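Local coordinates for beta-ketoacyl synthase (Pseudomonas aeruginosa, PDB 4CW4), which catalyses the condensation of acetyl-CoA with malonyl-ACP to acetoacetyl-ACP, the primer that starts fatty acid biosynthesis, at the interface of chains A and B. Coordinates in Å, arbitrary orientation; residue numbers count along the deposited sequence, not the author numbering. Chains: chain A/B, Beta-ketoacyl synthase.

Contact 1: the interface of chains A and B. Residues chain A 263, 266-267, 270-271; chain B 398, 401-403.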
ATOM      1  N   MET A 263       4.849   6.789  -1.998  0.71  9.56           N
ATOM      2  CA  MET A 263       5.581   8.027  -2.206  0.71  9.61           C
ATOM      3  C   MET A 263       5.272   9.157  -1.221  0.71  9.21           C
ATOM      4  O   MET A 263       6.166   9.950  -0.936  0.71  9.97           O
ATOM      5  CB  MET A 263       5.477   8.479  -3.662  0.71  8.82           C
ATOM      6  CG  MET A 263       6.325   7.595  -4.548  0.71  8.69           C
ATOM      7  SD  MET A 263       8.082   8.082  -4.453  0.71  9.38           S
ATOM      8  CE  MET A 263       8.908   6.539  -4.836  0.71 11.04           C
ATOM      9  N   ASP A 266       7.799   8.082   1.266  1.00 10.27           N
ATOM     10  CA  ASP A 266       9.158   8.178   0.760  1.00 10.85           C
ATOM     11  C   ASP A 266       9.615   9.633   0.644  1.00 11.50           C
ATOM     12  O   ASP A 266      10.764   9.949   0.917  1.00 12.33           O
ATOM     13  CB  ASP A 266       9.261   7.505  -0.616  1.00 11.82           C
ATOM     14  CG  ASP A 266       8.884   6.029  -0.597  1.00 13.64           C
ATOM     15  OD1 ASP A 266       9.103   5.341   0.423  1.00 15.08           O
ATOM     16  OD2 ASP A 266       8.348   5.561  -1.631  1.00 15.30           O
ATOM     17  N   PHE A 267       8.723  10.523   0.214  1.00 10.86           N
ATOM     18  CA  PHE A 267       9.087  11.931   0.075  1.00 10.71           C
ATOM     19  C   PHE A 267       9.431  12.552   1.433  1.00 11.68           C
ATOM     20  O   PHE A 267      10.282  13.418   1.527  1.00 11.94           O
ATOM     21  CB  PHE A 267       7.962  12.727  -0.595  1.00 10.80           C
ATOM     22  CG  PHE A 267       8.141  12.887  -2.078  1.00 11.00           C
ATOM     23  CD1 PHE A 267       8.588  11.842  -2.862  1.00 12.64           C
ATOM     24  CD2 PHE A 267       7.879  14.103  -2.691  1.00 11.68           C
ATOM     25  CE1 PHE A 267       8.769  11.986  -4.216  1.00 12.88           C
ATOM     26  CE2 PHE A 267       8.079  14.259  -4.066  1.00 13.10           C
ATOM     27  CZ  PHE A 267       8.527  13.196  -4.825  1.00 13.10           C
ATOM     28  N   ALA A 270      13.017  11.409   2.310  1.00 12.34           N
ATOM     29  CA  ALA A 270      13.999  11.889   1.347  1.00 11.85           C
ATOM     30  C   ALA A 270      14.180  13.392   1.323  1.00 12.70           C
ATOM     31  O   ALA A 270      15.269  13.867   1.025  1.00 13.92           O
ATOM     32  CB  ALA A 270      13.630  11.419  -0.029  1.00 11.64           C
ATOM     33  N   TYR A 271      13.107  14.139   1.587  1.00 12.14           N
ATOM     34  CA  TYR A 271      13.126  15.584   1.337  1.00 13.09           C
ATOM     35  C   TYR A 271      12.728  16.435   2.523  1.00 13.67           C
ATOM     36  O   TYR A 271      12.975  17.631   2.511  1.00 14.43           O
ATOM     37  CB  TYR A 271      12.218  15.915   0.159  1.00 13.62           C
ATOM     38  CG  TYR A 271      12.562  15.119  -1.081  1.00 13.17           C
ATOM     39  CD1 TYR A 271      13.874  15.054  -1.565  1.00 13.70           C
ATOM     40  CD2 TYR A 271      11.579  14.431  -1.771  1.00 14.17           C
ATOM     41  CE1 TYR A 271      14.186  14.302  -2.698  1.00 14.42           C
ATOM     42  CE2 TYR A 271      11.874  13.693  -2.907  1.00 14.95           C
ATOM     43  CZ  TYR A 271      13.181  13.628  -3.366  1.00 15.66           C
ATOM     44  OH  TYR A 271      13.453  12.900  -4.504  1.00 16.10           O
TER
ATOM     45  N   GLY B 398      17.939   8.588   4.109  1.00 12.16           N
ATOM     46  CA  GLY B 398      18.214   9.966   4.456  1.00 12.64           C
ATOM     47  C   GLY B 398      17.835  10.876   3.300  1.00 13.04           C
ATOM     48  O   GLY B 398      17.008  10.510   2.439  1.00 12.75           O
ATOM     49  N   LYS B 401      18.568  12.914  -3.774  1.00 16.15           N
ATOM     50  CA  LYS B 401      18.305  13.670  -4.989  1.00 18.58           C
ATOM     51  C   LYS B 401      17.192  12.904  -5.694  1.00 19.20           C
ATOM     52  O   LYS B 401      16.064  12.906  -5.228  1.00 18.81           O
ATOM     53  CB  LYS B 401      19.558  13.746  -5.868  1.00 22.85           C
ATOM     54  CG  LYS B 401      20.619  14.660  -5.336  1.00 27.26           C
ATOM     55  CD  LYS B 401      21.856  14.672  -6.218  1.00 30.41           C
ATOM     56  CE  LYS B 401      22.960  15.545  -5.624  1.00 32.76           C
ATOM     57  NZ  LYS B 401      24.254  15.319  -6.322  1.00 34.69           N
ATOM     58  N   SER B 402      17.512  12.223  -6.789  1.00 20.40           N
ATOM     59  CA  SER B 402      16.536  11.363  -7.451  1.00 20.92           C
ATOM     60  C   SER B 402      15.944  10.378  -6.451  1.00 18.72           C
ATOM     61  O   SER B 402      16.675   9.728  -5.700  1.00 19.18           O
ATOM     62  CB  SER B 402      17.193  10.572  -8.574  1.00 23.24           C
ATOM     63  OG  SER B 402      16.350   9.494  -8.952  1.00 25.94           O
ATOM     64  N   ILE B 403      14.626  10.251  -6.465  1.00 18.43           N
ATOM     65  CA  ILE B 403      13.930   9.398  -5.512  1.00 16.65           C
ATOM     66  C   ILE B 403      14.190   7.919  -5.767  1.00 18.21           C
ATOM     67  O   ILE B 403      13.967   7.108  -4.893  1.00 17.55           O
ATOM     68  CB  ILE B 403      12.403   9.688  -5.532  1.00 15.93           C
ATOM     69  CG1 ILE B 403      11.702   9.168  -4.273  1.00 14.95           C
ATOM     70  CG2 ILE B 403      11.753   9.101  -6.785  1.00 16.57           C
ATOM     71  CD1 ILE B 403      12.222   9.685  -2.958  1.00 16.38           C
TER
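Helix 263-273 of chain A, in the ketosynthase region of the homodimer, receives a loop of chain B that delivers B:Ile403 onto its surface. That isoleucine hides 64 Å² against the partner, more than half of the 116 Å² summed over the patch. Its CG1 branch does the touching: with CG1 anti to the backbone N (chi1 -162°), the ethyl arm reaches the helix. CD1 at the end of the arm lies 3.7 Å from A:Ala270 CB. CG1 meets the thioether of A:Met263, at 3.8 Å from SD, and the two side chains run past each other in opposite directions. A:Phe267 and A:Tyr271 both cross the isoleucine at about a right angle; A:Phe267 approaches with ring atom CE1, 4.1 Å from B:Ile403 CG1. The socket is therefore built from residues about one turn apart on the helix, and its contacts are apolar and of van der Waals length.

A:Tyr271 is braced within its own chain. Its CE2 sits 3.6 Å above the plane of the A:Phe267 ring, over the centre, while A:Ala270 CB covers one of its own faces. This packing should restrict the swing of the phenol and aim its hydroxyl at the incoming loop. The hydroxyl donates a hydrogen bond to the backbone carbonyl of B:Lys401, OH to O 2.7 Å, with a C=O...OH angle of 173° and the acceptor oxygen in the plane of the tyrosine ring.

Contact 2: the interface of chains A and B. Residues chain A 129-132; chain B 108, 160-162.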
ATOM      1  N   LEU A 129      -0.079   8.648 -39.271  1.00 13.59           N
ATOM      2  CA  LEU A 129      -0.942   7.562 -39.696  1.00 13.38           C
ATOM      3  C   LEU A 129      -0.640   6.303 -38.883  1.00 12.49           C
ATOM      4  O   LEU A 129       0.489   6.124 -38.416  1.00 13.75           O
ATOM      5  CB  LEU A 129      -0.729   7.269 -41.184  1.00 15.08           C
ATOM      6  CG  LEU A 129      -1.145   8.430 -42.097  1.00 16.06           C
ATOM      7  CD1 LEU A 129      -0.920   8.105 -43.541  1.00 17.51           C
ATOM      8  CD2 LEU A 129      -2.611   8.839 -41.895  1.00 16.39           C
ATOM      9  N   PRO A 130      -1.646   5.422 -38.723  1.00 12.12           N
ATOM     10  CA  PRO A 130      -1.386   4.161 -38.018  1.00 12.41           C
ATOM     11  C   PRO A 130      -0.243   3.359 -38.614  1.00 12.76           C
ATOM     12  O   PRO A 130       0.007   3.411 -39.831  1.00 13.23           O
ATOM     13  CB  PRO A 130      -2.696   3.378 -38.179  1.00 13.37           C
ATOM     14  CG  PRO A 130      -3.736   4.409 -38.463  1.00 14.10           C
ATOM     15  CD  PRO A 130      -3.016   5.463 -39.269  1.00 13.32           C
ATOM     16  N   GLU A 131       0.452   2.641 -37.736  1.00 12.44           N
ATOM     17  CA  GLU A 131       1.497   1.709 -38.137  1.00 13.38           C
ATOM     18  C   GLU A 131       1.134   0.357 -37.611  1.00 12.78           C
ATOM     19  O   GLU A 131       0.807   0.231 -36.433  1.00 14.25           O
ATOM     20  CB  GLU A 131       2.855   2.112 -37.590  1.00 14.66           C
ATOM     21  CG  GLU A 131       3.309   3.443 -38.120  1.00 17.74           C
ATOM     22  CD  GLU A 131       4.666   3.824 -37.609  1.00 19.06           C
ATOM     23  OE1 GLU A 131       5.651   3.113 -37.936  1.00 20.95           O
ATOM     24  OE2 GLU A 131       4.733   4.827 -36.864  1.00 18.76           O
ATOM     25  N   PRO A 132       1.135  -0.661 -38.477  1.00 12.27           N
ATOM     26  CA  PRO A 132       1.298  -0.600 -39.930  1.00 11.86           C
ATOM     27  C   PRO A 132       0.071   0.096 -40.503  1.00 13.23           C
ATOM     28  O   PRO A 132      -0.946   0.233 -39.822  1.00 13.87           O
ATOM     29  CB  PRO A 132       1.347  -2.072 -40.337  1.00 12.29           C
ATOM     30  CG  PRO A 132       0.543  -2.772 -39.314  1.00 12.98           C
ATOM     31  CD  PRO A 132       0.808  -2.021 -38.022  1.00 13.05           C
TER
ATOM     32  N   LYS B 108      -2.398   7.181 -31.922  1.00 13.74           N
ATOM     33  CA  LYS B 108      -1.716   8.369 -32.421  1.00 14.08           C
ATOM     34  C   LYS B 108      -2.720   9.492 -32.541  1.00 13.63           C
ATOM     35  O   LYS B 108      -3.887   9.254 -32.840  1.00 13.76           O
ATOM     36  CB  LYS B 108      -1.125   8.136 -33.807  1.00 13.53           C
ATOM     37  CG  LYS B 108       0.135   7.299 -33.836  1.00 14.75           C
ATOM     38  CD  LYS B 108       0.741   7.376 -35.228  1.00 15.23           C
ATOM     39  CE  LYS B 108       1.985   6.532 -35.373  1.00 15.78           C
ATOM     40  NZ  LYS B 108       2.560   6.714 -36.730  1.00 16.06           N
ATOM     41  N   ASP B 160      -6.082   4.093 -33.827  1.00 12.15           N
ATOM     42  CA  ASP B 160      -5.374   2.918 -33.350  1.00 12.08           C
ATOM     43  C   ASP B 160      -4.074   2.758 -34.102  1.00 11.64           C
ATOM     44  O   ASP B 160      -4.033   2.872 -35.331  1.00 13.05           O
ATOM     45  CB  ASP B 160      -6.229   1.673 -33.531  1.00 13.44           C
ATOM     46  CG  ASP B 160      -7.536   1.779 -32.810  1.00 16.20           C
ATOM     47  OD1 ASP B 160      -7.522   2.075 -31.601  1.00 15.70           O
ATOM     48  OD2 ASP B 160      -8.582   1.661 -33.471  1.00 19.35           O
ATOM     49  N   SER B 161      -3.020   2.472 -33.355  1.00 11.34           N
ATOM     50  CA  SER B 161      -1.715   2.211 -33.935  1.00 11.56           C
ATOM     51  C   SER B 161      -0.974   1.203 -33.056  1.00 11.49           C
ATOM     52  O   SER B 161      -1.386   0.942 -31.933  1.00 11.68           O
ATOM     53  CB  SER B 161      -0.925   3.510 -34.052  1.00 11.22           C
ATOM     54  OG  SER B 161       0.176   3.378 -34.944  1.00 11.97           O
ATOM     55  N   TYR B 162       0.093   0.624 -33.595  1.00 12.12           N
ATOM     56  CA  TYR B 162       0.846  -0.426 -32.922  1.00 11.53           C
ATOM     57  C   TYR B 162       2.322  -0.112 -32.907  1.00 11.56           C
ATOM     58  O   TYR B 162       2.888   0.321 -33.910  1.00 12.62           O
ATOM     59  CB  TYR B 162       0.543  -1.778 -33.581  1.00 12.59           C
ATOM     60  CG  TYR B 162      -0.915  -2.085 -33.417  1.00 15.00           C
ATOM     61  CD1 TYR B 162      -1.854  -1.635 -34.336  1.00 17.05           C
ATOM     62  CD2 TYR B 162      -1.367  -2.754 -32.286  1.00 17.93           C
ATOM     63  CE1 TYR B 162      -3.207  -1.859 -34.134  1.00 20.32           C
ATOM     64  CE2 TYR B 162      -2.712  -2.990 -32.086  1.00 20.36           C
ATOM     65  CZ  TYR B 162      -3.626  -2.544 -33.009  1.00 22.42           C
ATOM     66  OH  TYR B 162      -4.973  -2.785 -32.802  1.00 27.12           O
TER
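A loop of chain A, residues 129-132, lies against two strands of chain B: strand 155-163, through B:Asp160 to B:Tyr162, and strand 104-112, through B:Lys108. A:Glu131 is gripped by both its backbone and its side chain. Its amide N donates to the hydroxyl OG of B:Ser161 at 2.9 Å, a fairly straight bond with 164° at the hydrogen. The serine torsion accounts for this: OG stands anti to its own backbone N (chi1 -163°), pointing towards the loop. One residue further along the strand, B:Tyr162 N donates to A:Glu131 O at 3.0 Å. That carbonyl oxygen also lies in the plane of the tyrosine ring, at its edge, 3.9 Å from CD1. The loop is thus tied to consecutive strand residues, first through a side chain and then through the backbone.

B:Lys108 supplies the charged part of the contact. Its extended chain crosses the A:Glu131 side chain at about a right angle and brings the ammonium NZ to 2.9 Å from OE2, a salt bridge as well as a hydrogen bond, using the anti lone pair of that carboxylate oxygen. NZ also donates to A:Leu129 O at 2.7 Å, approaching 24° off the carbonyl plane. One ammonium therefore joins a backbone carbonyl and a carboxylate two residues apart, which should help hold this extended stretch against the strands. A:Pro130 packs beside these bonds, its CA 4.0 Å from B:Ser161 CB. At the far end, A:Pro132 follows a cis peptide bond. The site sits in the small strand-rich lobe where the two chains interlock, projecting from the main body of the dimer.

About 38 Å separates the C-alpha centres of contact 1 and contact 2, and they share no residue or secondary-structure element. Contact 1 uses a helix and a loop in the ketosynthase bodies; contact 2 uses a loop and strands of the projecting lobe. Their centres lie about 26 Å and 40 Å, respectively, from A:Cys286, so neither is centred at the catalytic cysteine of chain A. Because the interface is two-fold symmetric, each has a twin with the chains exchanged. The homodimer is therefore held at two separate levels, by largely apolar packing between the bodies and by polar bonds within the lobe.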